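Local structure of oligopeptide ABC transporter OppAIV (Borrelia burgdorferi B31, 4GL8) at residues Gly37-Thr42 with Asn405-Thr410; Leu47-Val52 with Gly125-Asn130; Ile262-Pro267 with Ser500-Arg505. The protein probably binds oligopeptides outside the inner membrane and hands them to an ABC transporter, and it holds a peptide in this crystal. All blocks are in the same frame, centred on the assembly; numbering follows the deposited sequence.

Interaction 1 of 3, residues Gly37-Thr42 with Asn405-Thr410; sequences GSEPAT and NEEWST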
ATOM      1  N   GLY A  37      -8.807  10.021   5.926  1.00 38.05           N
ATOM      2  CA  GLY A  37      -9.620   9.967   4.709  1.00 37.25           C
ATOM      3  C   GLY A  37     -10.602   8.808   4.541  1.00 35.73           C
ATOM      4  O   GLY A  37     -11.412   8.833   3.615  1.00 38.97           O
ATOM      5  N   SER A  38     -10.548   7.803   5.412  1.00 31.14           N
ATOM      6  CA  SER A  38     -11.471   6.683   5.319  1.00 28.63           C
ATOM      7  C   SER A  38     -11.356   5.811   6.560  1.00 27.54           C
ATOM      8  O   SER A  38     -10.326   5.801   7.233  1.00 26.45           O
ATOM      9  CB  SER A  38     -11.170   5.848   4.068  1.00 29.03           C
ATOM     10  OG  SER A  38     -11.801   6.374   2.909  1.00 29.11           O
ATOM     11  N   GLU A  39     -12.436   5.102   6.852  1.00 27.74           N
ATOM     12  CA  GLU A  39     -12.526   4.179   7.969  1.00 27.66           C
ATOM     13  C   GLU A  39     -11.732   2.941   7.600  1.00 25.92           C
ATOM     14  O   GLU A  39     -11.955   2.373   6.530  1.00 23.87           O
ATOM     15  CB  GLU A  39     -13.993   3.810   8.223  1.00 30.00           C
ATOM     16  CG  GLU A  39     -14.254   2.603   9.151  1.00 32.69           C
ATOM     17  CD  GLU A  39     -14.278   2.932  10.636  1.00 34.33           C
ATOM     18  OE1 GLU A  39     -13.859   4.045  11.007  1.00 38.08           O
ATOM     19  OE2 GLU A  39     -14.728   2.082  11.438  1.00 33.75           O
ATOM     20  N   PRO A  40     -10.805   2.520   8.474  1.00 24.26           N
ATOM     21  CA  PRO A  40     -10.077   1.281   8.213  1.00 23.75           C
ATOM     22  C   PRO A  40     -11.012   0.084   8.275  1.00 23.64           C
ATOM     23  O   PRO A  40     -12.038   0.134   8.959  1.00 24.10           O
ATOM     24  CB  PRO A  40      -9.063   1.213   9.356  1.00 23.25           C
ATOM     25  CG  PRO A  40      -9.735   1.921  10.468  1.00 23.98           C
ATOM     26  CD  PRO A  40     -10.457   3.077   9.792  1.00 24.78           C
ATOM     27  N   ALA A  41     -10.635  -0.969   7.556  1.00 23.11           N
ATOM     28  CA  ALA A  41     -11.415  -2.212   7.438  1.00 23.06           C
ATOM     29  C   ALA A  41     -10.993  -3.190   8.504  1.00 22.71           C
ATOM     30  O   ALA A  41     -11.750  -4.054   8.859  1.00 24.78           O
ATOM     31  CB  ALA A  41     -11.203  -2.850   6.063  1.00 22.65           C
ATOM     32  N   THR A  42      -9.773  -3.066   8.999  1.00 22.07           N
ATOM     33  CA  THR A  42      -9.247  -3.968  10.001  1.00 22.07           C
ATOM     34  C   THR A  42      -8.022  -3.305  10.600  1.00 21.19           C
ATOM     35  O   THR A  42      -7.275  -2.630   9.899  1.00 21.18           O
ATOM     36  CB  THR A  42      -8.872  -5.373   9.403  1.00 22.48           C
ATOM     37  OG1 THR A  42      -7.973  -6.062  10.275  1.00 23.10           O
ATOM     38  CG2 THR A  42      -8.155  -5.252   8.061  1.00 22.22           C
ATOM     39  N   ASN A 405     -19.650   4.639  -6.678  1.00 25.03           N
ATOM     40  CA  ASN A 405     -18.770   4.690  -5.515  1.00 24.49           C
ATOM     41  C   ASN A 405     -19.049   3.566  -4.512  1.00 24.37           C
ATOM     42  O   ASN A 405     -20.180   3.089  -4.380  1.00 23.68           O
ATOM     43  CB  ASN A 405     -18.865   6.039  -4.810  1.00 25.56           C
ATOM     44  CG  ASN A 405     -20.168   6.207  -4.079  1.00 26.32           C
ATOM     45  OD1 ASN A 405     -21.200   6.328  -4.695  1.00 26.71           O
ATOM     46  ND2 ASN A 405     -20.125   6.161  -2.762  1.00 27.02           N
ATOM     47  N   GLU A 406     -17.991   3.153  -3.821  1.00 24.10           N
ATOM     48  CA  GLU A 406     -18.105   2.226  -2.702  1.00 24.48           C
ATOM     49  C   GLU A 406     -17.311   2.740  -1.505  1.00 24.02           C
ATOM     50  O   GLU A 406     -16.256   3.345  -1.651  1.00 23.44           O
ATOM     51  CB  GLU A 406     -17.602   0.828  -3.118  1.00 24.08           C
ATOM     52  CG  GLU A 406     -18.507   0.095  -4.101  1.00 23.85           C
ATOM     53  CD  GLU A 406     -18.024  -1.301  -4.463  1.00 23.88           C
ATOM     54  OE1 GLU A 406     -16.817  -1.633  -4.361  1.00 23.04           O
ATOM     55  OE2 GLU A 406     -18.879  -2.107  -4.869  1.00 25.71           O
ATOM     56  N   GLU A 407     -17.847   2.505  -0.321  1.00 24.21           N
ATOM     57  CA  GLU A 407     -17.146   2.781   0.908  1.00 24.78           C
ATOM     58  C   GLU A 407     -15.877   1.906   0.932  1.00 23.01           C
ATOM     59  O   GLU A 407     -15.863   0.803   0.382  1.00 21.67           O
ATOM     60  CB  GLU A 407     -18.044   2.468   2.117  1.00 26.81           C
ATOM     61  CG  GLU A 407     -17.539   2.991   3.467  1.00 28.56           C
ATOM     62  CD  GLU A 407     -16.532   2.077   4.181  1.00 29.96           C
ATOM     63  OE1 GLU A 407     -16.560   0.826   4.004  1.00 30.82           O
ATOM     64  OE2 GLU A 407     -15.686   2.608   4.946  1.00 30.77           O
ATOM     65  N   TRP A 408     -14.852   2.415   1.598  1.00 22.20           N
ATOM     66  CA  TRP A 408     -13.514   1.882   1.586  1.00 21.58           C
ATOM     67  C   TRP A 408     -13.450   0.363   1.770  1.00 21.60           C
ATOM     68  O   TRP A 408     -12.818  -0.297   0.966  1.00 20.97           O
ATOM     69  CB  TRP A 408     -12.671   2.596   2.646  1.00 22.19           C
ATOM     70  CG  TRP A 408     -11.132   2.247   2.634  1.00 22.38           C
ATOM     71  CD1 TRP A 408     -10.407   1.761   3.669  1.00 22.50           C
ATOM     72  CD2 TRP A 408     -10.199   2.446   1.558  1.00 21.58           C
ATOM     73  NE1 TRP A 408      -9.102   1.618   3.317  1.00 22.77           N
ATOM     74  CE2 TRP A 408      -8.937   2.028   2.024  1.00 21.92           C
ATOM     75  CE3 TRP A 408     -10.320   2.902   0.236  1.00 20.78           C
ATOM     76  CZ2 TRP A 408      -7.788   2.057   1.226  1.00 21.47           C
ATOM     77  CZ3 TRP A 408      -9.214   2.927  -0.552  1.00 20.78           C
ATOM     78  CH2 TRP A 408      -7.934   2.511  -0.048  1.00 20.95           C
ATOM     79  N   SER A 409     -14.115  -0.190   2.782  1.00 22.26           N
ATOM     80  CA  SER A 409     -14.110  -1.652   3.004  1.00 22.79           C
ATOM     81  C   SER A 409     -14.722  -2.422   1.878  1.00 21.97           C
ATOM     82  O   SER A 409     -14.221  -3.471   1.514  1.00 22.84           O
ATOM     83  CB  SER A 409     -14.839  -2.039   4.301  1.00 24.31           C
ATOM     84  OG  SER A 409     -14.031  -1.711   5.425  1.00 26.15           O
ATOM     85  N   THR A 410     -15.833  -1.940   1.359  1.00 21.97           N
ATOM     86  CA  THR A 410     -16.496  -2.593   0.239  1.00 21.75           C
ATOM     87  C   THR A 410     -15.613  -2.490  -1.002  1.00 20.44           C
ATOM     88  O   THR A 410     -15.520  -3.421  -1.767  1.00 19.83           O
ATOM     89  CB  THR A 410     -17.884  -1.959  -0.012  1.00 22.53           C
ATOM     90  OG1 THR A 410     -18.709  -2.139   1.155  1.00 23.73           O
ATOM     91  CG2 THR A 410     -18.623  -2.597  -1.258  1.00 22.27           C
TER
HETATM   92  O   HOH W   1     -14.004   0.940   6.027  1.00 29.66           O
HETATM   93  O   HOH W   2     -14.869   5.028   5.214  1.00 33.19           O
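The loop Gly-37 to Thr-42 runs past the start of helix 408-417 without pairing to it, coming nearest where the CA atoms of Ala-41 and Ser-409 stand 5.2 Å apart. This corner forms part of the wall of the peptide site in a family 5 solute-binding protein, and Trp-408, in the first turn of the helix, packs on the backbone of the bound peptide. Ser-38 sits over one face of its five-membered ring, CB 4.3 Å from the centroid and 27° off the normal, a CH-pi contact. With CG anti to the backbone N (chi1 -173°), the ring reaches in beside the loop, and the carbonyl O of Glu-39 comes up to its edge, 3.3 Å from Trp-408 CD1. NE1 is hydrogen-bonded to Asp-50 OD2, which probably helps fix the rotation of the ring. Glu-407 is the N-cap: OE1 accepts from the N of Ser-409, which meets it from above the carboxylate plane. The other oxygen, OE2, serves the loop through two waters that both donate to it; one of them also donates to Glu-39 O, the other accepts from Glu-39 N. Thus no direct hydrogen bond joins the segments, and water carries the polar link. The carboxylate of Glu-39 itself leads off to a salt bridge with Arg-214. Farther along the loop, the CB of Ala-41 presses on the hydroxyl of Ser-409, 3.1 Å from OG. That same Ser-409 OG donates to the water that bridges Glu-39 O and Glu-407 OE2.

Interaction 2 of 3, residues Leu47-Val52 with Gly125-Asn130; sequences LINDTV and GSSFVN
Leu-47 meets the other segment first, laying its CD2 methyl over the backbone of Ser-126, 4.0 Å from CA. Its carbonyl O accepts a hydrogen bond from a water, which itself accepts from Ser-127 N, 2.8 Å on each side. Ile-48 turns its side chain away, but its O approaches the edge of the Phe-128 ring, near the ring plane, and accepts a hydrogen bond from Gln-180 NE2. Asn-49 makes the direct polar link: ND2 donates to Ser-127 OG at 3.0 Å and 155°, the hydroxyl tilted slightly from the amide plane. Its chi1 of 56°, with CG between the backbone N and carbonyl carbon, carries the amide over to that hydroxyl. The backbone sets Asn-49 CB against Phe-128 CD2 at 3.8 Å. Asp-50 then caps helix 51-57 through a weak bond from Val-52 N. Opposite, the type I turn Ser-126 to Val-129 is steadied by Ser-126 OG, which accepts from Phe-128 N and is also hydrogen-bonded to Gln-46 O. Both segments reach the bound peptide: Asn-49 and Thr-51 through backbone hydrogen bonds, Phe-128 by packing on a modified side chain. The contact thus joins the lead-ins to helices 51-57 and 129-135, with helix 408-417 packed on Asn-49 through Ile-412 and Val-416.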
ATOM      1  N   LEU A  47      -3.870  -8.962   8.431  1.00 20.55           N
ATOM      2  CA  LEU A  47      -4.988  -8.937   7.490  1.00 20.97           C
ATOM      3  C   LEU A  47      -5.051  -7.621   6.714  1.00 20.37           C
ATOM      4  O   LEU A  47      -5.740  -7.543   5.734  1.00 21.11           O
ATOM      5  CB  LEU A  47      -6.323  -9.147   8.218  1.00 21.69           C
ATOM      6  CG  LEU A  47      -6.474 -10.391   9.099  1.00 23.55           C
ATOM      7  CD1 LEU A  47      -7.821 -10.408   9.815  1.00 24.55           C
ATOM      8  CD2 LEU A  47      -6.322 -11.687   8.305  1.00 24.06           C
ATOM      9  N   ILE A  48      -4.376  -6.577   7.163  1.00 19.60           N
ATOM     10  CA  ILE A  48      -4.446  -5.266   6.481  1.00 19.28           C
ATOM     11  C   ILE A  48      -3.776  -5.337   5.131  1.00 19.12           C
ATOM     12  O   ILE A  48      -2.654  -5.811   5.042  1.00 18.89           O
ATOM     13  CB  ILE A  48      -3.739  -4.164   7.312  1.00 18.98           C
ATOM     14  CG1 ILE A  48      -4.588  -3.784   8.514  1.00 19.51           C
ATOM     15  CG2 ILE A  48      -3.500  -2.908   6.487  1.00 18.65           C
ATOM     16  CD1 ILE A  48      -3.776  -3.188   9.633  1.00 20.11           C
ATOM     17  N   ASN A  49      -4.434  -4.831   4.094  1.00 19.18           N
ATOM     18  CA  ASN A  49      -3.815  -4.759   2.775  1.00 19.17           C
ATOM     19  C   ASN A  49      -3.928  -3.389   2.156  1.00 19.27           C
ATOM     20  O   ASN A  49      -3.785  -3.246   0.945  1.00 20.46           O
ATOM     21  CB  ASN A  49      -4.418  -5.800   1.837  1.00 19.29           C
ATOM     22  CG  ASN A  49      -5.930  -5.669   1.708  1.00 19.98           C
ATOM     23  OD1 ASN A  49      -6.517  -4.604   1.986  1.00 19.80           O
ATOM     24  ND2 ASN A  49      -6.579  -6.776   1.308  1.00 20.06           N
ATOM     25  N   ASP A  50      -4.128  -2.385   3.000  1.00 19.08           N
ATOM     26  CA  ASP A  50      -4.572  -1.047   2.567  1.00 19.14           C
ATOM     27  C   ASP A  50      -3.828   0.026   3.348  1.00 18.59           C
ATOM     28  O   ASP A  50      -3.393  -0.239   4.462  1.00 17.91           O
ATOM     29  CB  ASP A  50      -6.079  -0.907   2.762  1.00 19.25           C
ATOM     30  CG  ASP A  50      -6.447  -0.673   4.186  1.00 19.42           C
ATOM     31  OD1 ASP A  50      -6.582  -1.657   4.939  1.00 19.71           O
ATOM     32  OD2 ASP A  50      -6.612   0.498   4.551  1.00 19.72           O
ATOM     33  N   THR A  51      -3.641   1.203   2.751  1.00 18.48           N
ATOM     34  CA  THR A  51      -2.812   2.252   3.371  1.00 19.37           C
ATOM     35  C   THR A  51      -3.425   2.932   4.608  1.00 19.83           C
ATOM     36  O   THR A  51      -2.688   3.526   5.399  1.00 19.91           O
ATOM     37  CB  THR A  51      -2.440   3.394   2.382  1.00 19.41           C
ATOM     38  OG1 THR A  51      -3.632   3.906   1.793  1.00 20.03           O
ATOM     39  CG2 THR A  51      -1.562   2.860   1.290  1.00 19.51           C
ATOM     40  N   VAL A  52      -4.740   2.856   4.778  1.00 20.00           N
ATOM     41  CA  VAL A  52      -5.359   3.446   5.943  1.00 21.06           C
ATOM     42  C   VAL A  52      -5.109   2.592   7.184  1.00 20.19           C
ATOM     43  O   VAL A  52      -4.573   3.066   8.193  1.00 20.13           O
ATOM     44  CB  VAL A  52      -6.858   3.690   5.739  1.00 22.08           C
ATOM     45  CG1 VAL A  52      -7.417   4.401   6.959  1.00 22.36           C
ATOM     46  CG2 VAL A  52      -7.064   4.542   4.503  1.00 22.89           C
ATOM     47  N   GLY A 125      -6.699 -16.522   6.587  1.00 25.22           N
ATOM     48  CA  GLY A 125      -7.200 -15.858   5.389  1.00 25.54           C
ATOM     49  C   GLY A 125      -6.507 -14.536   5.082  1.00 25.28           C
ATOM     50  O   GLY A 125      -7.122 -13.639   4.533  1.00 25.63           O
ATOM     51  N   SER A 126      -5.234 -14.404   5.442  1.00 25.09           N
ATOM     52  CA  SER A 126      -4.486 -13.187   5.107  1.00 25.46           C
ATOM     53  C   SER A 126      -4.340 -13.086   3.592  1.00 25.73           C
ATOM     54  O   SER A 126      -3.803 -13.995   2.969  1.00 24.96           O
ATOM     55  CB  SER A 126      -3.098 -13.178   5.748  1.00 24.81           C
ATOM     56  OG  SER A 126      -2.328 -12.073   5.212  1.00 25.13           O
ATOM     57  N   SER A 127      -4.792 -11.974   3.010  1.00 25.98           N
ATOM     58  CA  SER A 127      -4.715 -11.802   1.564  1.00 26.68           C
ATOM     59  C   SER A 127      -3.280 -11.446   1.095  1.00 26.33           C
ATOM     60  O   SER A 127      -3.028 -11.355  -0.110  1.00 24.97           O
ATOM     61  CB  SER A 127      -5.692 -10.709   1.122  1.00 26.92           C
ATOM     62  OG  SER A 127      -5.206  -9.427   1.533  1.00 27.21           O
ATOM     63  N   PHE A 128      -2.361 -11.233   2.038  1.00 26.44           N
ATOM     64  CA  PHE A 128      -0.960 -10.847   1.735  1.00 27.33           C
ATOM     65  C   PHE A 128       0.027 -11.953   1.978  1.00 26.15           C
ATOM     66  O   PHE A 128       1.235 -11.786   1.770  1.00 27.38           O
ATOM     67  CB  PHE A 128      -0.521  -9.615   2.566  1.00 29.05           C
ATOM     68  CG  PHE A 128      -0.247  -8.382   1.736  1.00 31.84           C
ATOM     69  CD1 PHE A 128       0.658  -8.429   0.654  1.00 34.24           C
ATOM     70  CD2 PHE A 128      -0.850  -7.167   2.041  1.00 32.05           C
ATOM     71  CE1 PHE A 128       0.916  -7.289  -0.108  1.00 33.89           C
ATOM     72  CE2 PHE A 128      -0.593  -6.038   1.286  1.00 32.18           C
ATOM     73  CZ  PHE A 128       0.294  -6.093   0.219  1.00 32.24           C
ATOM     74  N   VAL A 129      -0.480 -13.101   2.398  1.00 25.88           N
ATOM     75  CA  VAL A 129       0.359 -14.253   2.706  1.00 24.17           C
ATOM     76  C   VAL A 129       1.384 -14.593   1.600  1.00 23.86           C
ATOM     77  O   VAL A 129       2.453 -15.134   1.896  1.00 22.90           O
ATOM     78  CB  VAL A 129      -0.520 -15.483   3.039  1.00 24.30           C
ATOM     79  CG1 VAL A 129      -1.142 -16.096   1.775  1.00 24.94           C
ATOM     80  CG2 VAL A 129       0.294 -16.508   3.813  1.00 24.71           C
ATOM     81  N   ASN A 130       1.073 -14.297   0.344  1.00 23.89           N
ATOM     82  CA  ASN A 130       2.040 -14.572  -0.750  1.00 24.86           C
ATOM     83  C   ASN A 130       3.364 -13.839  -0.641  1.00 25.26           C
ATOM     84  O   ASN A 130       4.399 -14.339  -1.067  1.00 25.05           O
ATOM     85  CB  ASN A 130       1.426 -14.307  -2.115  1.00 24.28           C
ATOM     86  CG  ASN A 130       0.570 -15.451  -2.563  1.00 25.03           C
ATOM     87  OD1 ASN A 130       0.549 -16.508  -1.920  1.00 25.10           O
ATOM     88  ND2 ASN A 130      -0.105 -15.283  -3.670  1.00 24.88           N
TER
HETATM   89  O   HOH W   3      -6.222  -9.841   4.241  1.00 23.73           O

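Interaction 3 of 3, residues Ile262-Pro267 with Ser500-Arg505; sequences IFKNVP and SSYLFR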
ATOM      1  N   ILE A 262      -4.425  17.200   7.866  1.00 24.91           N
ATOM      2  CA  ILE A 262      -5.181  16.417   6.907  1.00 25.20           C
ATOM      3  C   ILE A 262      -4.179  15.744   5.963  1.00 26.59           C
ATOM      4  O   ILE A 262      -3.447  16.421   5.240  1.00 27.76           O
ATOM      5  CB  ILE A 262      -6.160  17.296   6.098  1.00 25.80           C
ATOM      6  CG1 ILE A 262      -7.174  17.961   7.014  1.00 26.56           C
ATOM      7  CG2 ILE A 262      -6.945  16.461   5.104  1.00 27.06           C
ATOM      8  CD1 ILE A 262      -8.139  18.889   6.301  1.00 27.04           C
ATOM      9  N   PHE A 263      -4.139  14.417   5.959  1.00 27.72           N
ATOM     10  CA  PHE A 263      -3.194  13.685   5.111  1.00 28.57           C
ATOM     11  C   PHE A 263      -3.923  13.249   3.857  1.00 29.60           C
ATOM     12  O   PHE A 263      -4.896  12.520   3.925  1.00 28.06           O
ATOM     13  CB  PHE A 263      -2.616  12.469   5.856  1.00 28.57           C
ATOM     14  CG  PHE A 263      -1.579  12.811   6.909  1.00 28.71           C
ATOM     15  CD1 PHE A 263      -1.303  14.141   7.273  1.00 29.07           C
ATOM     16  CD2 PHE A 263      -0.886  11.788   7.561  1.00 28.13           C
ATOM     17  CE1 PHE A 263      -0.338  14.429   8.227  1.00 29.02           C
ATOM     18  CE2 PHE A 263       0.076  12.076   8.514  1.00 27.68           C
ATOM     19  CZ  PHE A 263       0.348  13.395   8.857  1.00 27.47           C
ATOM     20  N   LYS A 264      -3.475  13.761   2.718  1.00 32.86           N
ATOM     21  CA  LYS A 264      -3.936  13.300   1.401  1.00 36.87           C
ATOM     22  C   LYS A 264      -5.351  13.780   1.042  1.00 36.41           C
ATOM     23  O   LYS A 264      -5.569  14.238  -0.082  1.00 36.24           O
ATOM     24  CB  LYS A 264      -3.833  11.762   1.269  1.00 39.15           C
ATOM     25  CG  LYS A 264      -2.415  11.207   1.308  1.00 41.84           C
ATOM     26  CD  LYS A 264      -2.382   9.677   1.449  1.00 43.59           C
ATOM     27  CE  LYS A 264      -2.859   8.937   0.197  1.00 47.19           C
ATOM     28  NZ  LYS A 264      -1.773   8.648  -0.796  1.00 50.22           N
ATOM     29  N   ASN A 265      -6.284  13.721   1.995  1.00 35.22           N
ATOM     30  CA  ASN A 265      -7.702  13.993   1.732  1.00 35.23           C
ATOM     31  C   ASN A 265      -8.046  15.492   1.682  1.00 35.09           C
ATOM     32  O   ASN A 265      -8.948  15.951   2.386  1.00 36.02           O
ATOM     33  CB  ASN A 265      -8.567  13.289   2.804  1.00 35.49           C
ATOM     34  CG  ASN A 265     -10.068  13.356   2.509  1.00 36.54           C
ATOM     35  OD1 ASN A 265     -10.484  13.247   1.352  1.00 36.05           O
ATOM     36  ND2 ASN A 265     -10.889  13.539   3.561  1.00 36.50           N
ATOM     37  N   VAL A 266      -7.332  16.248   0.859  1.00 33.90           N
ATOM     38  CA  VAL A 266      -7.584  17.691   0.706  1.00 34.79           C
ATOM     39  C   VAL A 266      -8.635  17.987  -0.379  1.00 34.71           C
ATOM     40  O   VAL A 266      -8.917  17.143  -1.214  1.00 32.59           O
ATOM     41  CB  VAL A 266      -6.298  18.450   0.379  1.00 34.84           C
ATOM     42  CG1 VAL A 266      -5.277  18.209   1.472  1.00 34.97           C
ATOM     43  CG2 VAL A 266      -5.747  18.038  -0.989  1.00 35.41           C
ATOM     44  N   PRO A 267      -9.244  19.178  -0.352  1.00 36.08           N
ATOM     45  CA  PRO A 267     -10.248  19.437  -1.389  1.00 37.58           C
ATOM     46  C   PRO A 267      -9.592  19.620  -2.753  1.00 38.64           C
ATOM     47  O   PRO A 267      -8.854  20.603  -2.948  1.00 39.17           O
ATOM     48  CB  PRO A 267     -10.919  20.729  -0.925  1.00 38.77           C
ATOM     49  CG  PRO A 267     -10.667  20.756   0.528  1.00 38.76           C
ATOM     50  CD  PRO A 267      -9.294  20.183   0.706  1.00 37.32           C
ATOM     51  N   SER A 500       1.277  13.096  -3.249  1.00 30.89           N
ATOM     52  CA  SER A 500       0.246  13.324  -2.247  1.00 30.60           C
ATOM     53  C   SER A 500       0.341  14.711  -1.623  1.00 28.67           C
ATOM     54  O   SER A 500       1.405  15.284  -1.521  1.00 26.56           O
ATOM     55  CB  SER A 500       0.353  12.277  -1.156  1.00 32.79           C
ATOM     56  OG  SER A 500      -0.283  11.078  -1.565  1.00 37.18           O
ATOM     57  N   SER A 501      -0.792  15.206  -1.155  1.00 28.27           N
ATOM     58  CA  SER A 501      -0.902  16.549  -0.599  1.00 28.23           C
ATOM     59  C   SER A 501      -1.207  16.449   0.893  1.00 27.88           C
ATOM     60  O   SER A 501      -1.846  15.502   1.323  1.00 26.77           O
ATOM     61  CB  SER A 501      -2.020  17.304  -1.321  1.00 28.63           C
ATOM     62  OG  SER A 501      -1.571  17.854  -2.550  1.00 28.29           O
ATOM     63  N   TYR A 502      -0.708  17.390   1.691  1.00 28.69           N
ATOM     64  CA  TYR A 502      -0.971  17.377   3.142  1.00 28.64           C
ATOM     65  C   TYR A 502      -1.146  18.777   3.695  1.00 29.75           C
ATOM     66  O   TYR A 502      -0.534  19.740   3.179  1.00 29.78           O
ATOM     67  CB  TYR A 502       0.183  16.729   3.919  1.00 28.79           C
ATOM     68  CG  TYR A 502       0.710  15.445   3.349  1.00 28.37           C
ATOM     69  CD1 TYR A 502       0.393  14.208   3.940  1.00 28.37           C
ATOM     70  CD2 TYR A 502       1.549  15.453   2.233  1.00 27.61           C
ATOM     71  CE1 TYR A 502       0.878  13.032   3.420  1.00 27.73           C
ATOM     72  CE2 TYR A 502       2.037  14.275   1.707  1.00 28.49           C
ATOM     73  CZ  TYR A 502       1.702  13.067   2.301  1.00 28.46           C
ATOM     74  OH  TYR A 502       2.197  11.896   1.779  1.00 30.02           O
ATOM     75  N   LEU A 503      -1.971  18.885   4.741  1.00 29.50           N
ATOM     76  CA  LEU A 503      -2.022  20.089   5.575  1.00 29.94           C
ATOM     77  C   LEU A 503      -1.591  19.676   6.961  1.00 29.51           C
ATOM     78  O   LEU A 503      -2.049  18.664   7.478  1.00 29.61           O
ATOM     79  CB  LEU A 503      -3.432  20.709   5.626  1.00 30.95           C
ATOM     80  CG  LEU A 503      -3.963  21.265   4.297  1.00 31.46           C
ATOM     81  CD1 LEU A 503      -5.469  21.488   4.366  1.00 32.49           C
ATOM     82  CD2 LEU A 503      -3.259  22.556   3.922  1.00 32.10           C
ATOM     83  N   PHE A 504      -0.732  20.481   7.574  1.00 30.29           N
ATOM     84  CA  PHE A 504      -0.166  20.189   8.898  1.00 29.32           C
ATOM     85  C   PHE A 504       0.134  21.527   9.569  1.00 29.85           C
ATOM     86  O   PHE A 504       0.777  22.386   8.982  1.00 28.82           O
ATOM     87  CB  PHE A 504       1.093  19.342   8.715  1.00 28.33           C
ATOM     88  CG  PHE A 504       1.865  19.070   9.978  1.00 27.90           C
ATOM     89  CD1 PHE A 504       1.493  18.036  10.840  1.00 27.66           C
ATOM     90  CD2 PHE A 504       3.010  19.781  10.262  1.00 28.22           C
ATOM     91  CE1 PHE A 504       2.230  17.764  11.988  1.00 27.68           C
ATOM     92  CE2 PHE A 504       3.748  19.521  11.415  1.00 28.71           C
ATOM     93  CZ  PHE A 504       3.361  18.508  12.278  1.00 27.93           C
ATOM     94  N   ARG A 505      -0.360  21.683  10.792  1.00 29.93           N
ATOM     95  CA  ARG A 505      -0.242  22.914  11.560  1.00 30.13           C
ATOM     96  C   ARG A 505       1.177  23.074  12.115  1.00 30.75           C
ATOM     97  O   ARG A 505       1.441  22.807  13.300  1.00 29.75           O
ATOM     98  CB  ARG A 505      -1.296  22.917  12.680  1.00 30.31           C
ATOM     99  CG  ARG A 505      -2.730  23.135  12.171  1.00 29.68           C
ATOM    100  CD  ARG A 505      -2.969  24.564  11.677  1.00 30.16           C
ATOM    101  NE  ARG A 505      -2.642  25.585  12.694  1.00 31.10           N
ATOM    102  CZ  ARG A 505      -3.450  25.996  13.679  1.00 31.14           C
ATOM    103  NH1 ARG A 505      -4.688  25.515  13.831  1.00 30.64           N
ATOM    104  NH2 ARG A 505      -3.004  26.882  14.547  1.00 31.77           N
TER
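Phe-263 and Tyr-502 meet on one face of the strand pair as a T-shaped stack, the edge of the tyrosine directed at the face of the phenylalanine, centroids 5.5 Å apart and planes at 82°. The touching atom is Tyr-502 CD1, 3.7 Å from Phe-263 CD1. Trp-512 extends this aromatic cluster, stacking on Phe-263 and meeting Tyr-502 edge-to-face. On the other face Ile-262 and Leu-503 run alongside each other in the same direction, with their CD1 methyls 4.2 Å apart. Leu-503 is touched again beyond the strand end, by Val-266 CG1, while Val-266 CG2 rests on Ser-501 CB. Val-266 places its methyls on these two neighbours with CG1 anti to the carbonyl carbon (chi1 -58°).

The backbones form an antiparallel ladder between strand 261-263 and the long strand 492-504. Strand 261-263 also pairs in parallel with 31-35, and 492-504 antiparallel with 280-285, so the ladder joins N-terminal and C-terminal strands. Ile-262 and Leu-503 are the hydrogen-bonded pair, each N donating to the other's O; Phe-263 and Tyr-502 are the non-hydrogen-bonded pair that follows. Lys-264 N adds a bond to Ser-501 O, 2.8 Å long, after which the chain leaves the strand through an inverse gamma turn centred on Asn-265.

Toward the polar edge, the Lys-264 side chain passes Ser-500, its CG 3.6 Å from OG, then bends at chi3 and chi4. That curl brings Lys-264 NZ back to donate to Ser-500 OG at 3.0 Å. Glu-518 lies just beyond, hydrogen-bonded to Tyr-502 OH and weakly to Ser-500 OG, with a long, weak ion pair to Lys-264 NZ.

From the N terminus, the loop after strand 31-35 enters interaction 1 at 37-42 and interaction 2 at 47-52. Interaction 2 closes first, when 125-130 arrives, so its loop lies wholly within the much longer one that 405-410 completes. Interaction 3 opens between those events, at 262-267, and closes near the C terminus at 500-505; it therefore crosses interaction 1 and follows interaction 2 in series. Interactions 1 and 2 also pack directly, Ser-38 O on Val-52 CG1 and Thr-42 O on Ile-48 CG1. Interaction 3 joins strand 261-263 to 492-504; its centre lies about 18 Å from that of interaction 1, yet the two touch at Asn-265 ND2 and Gly-37 CA.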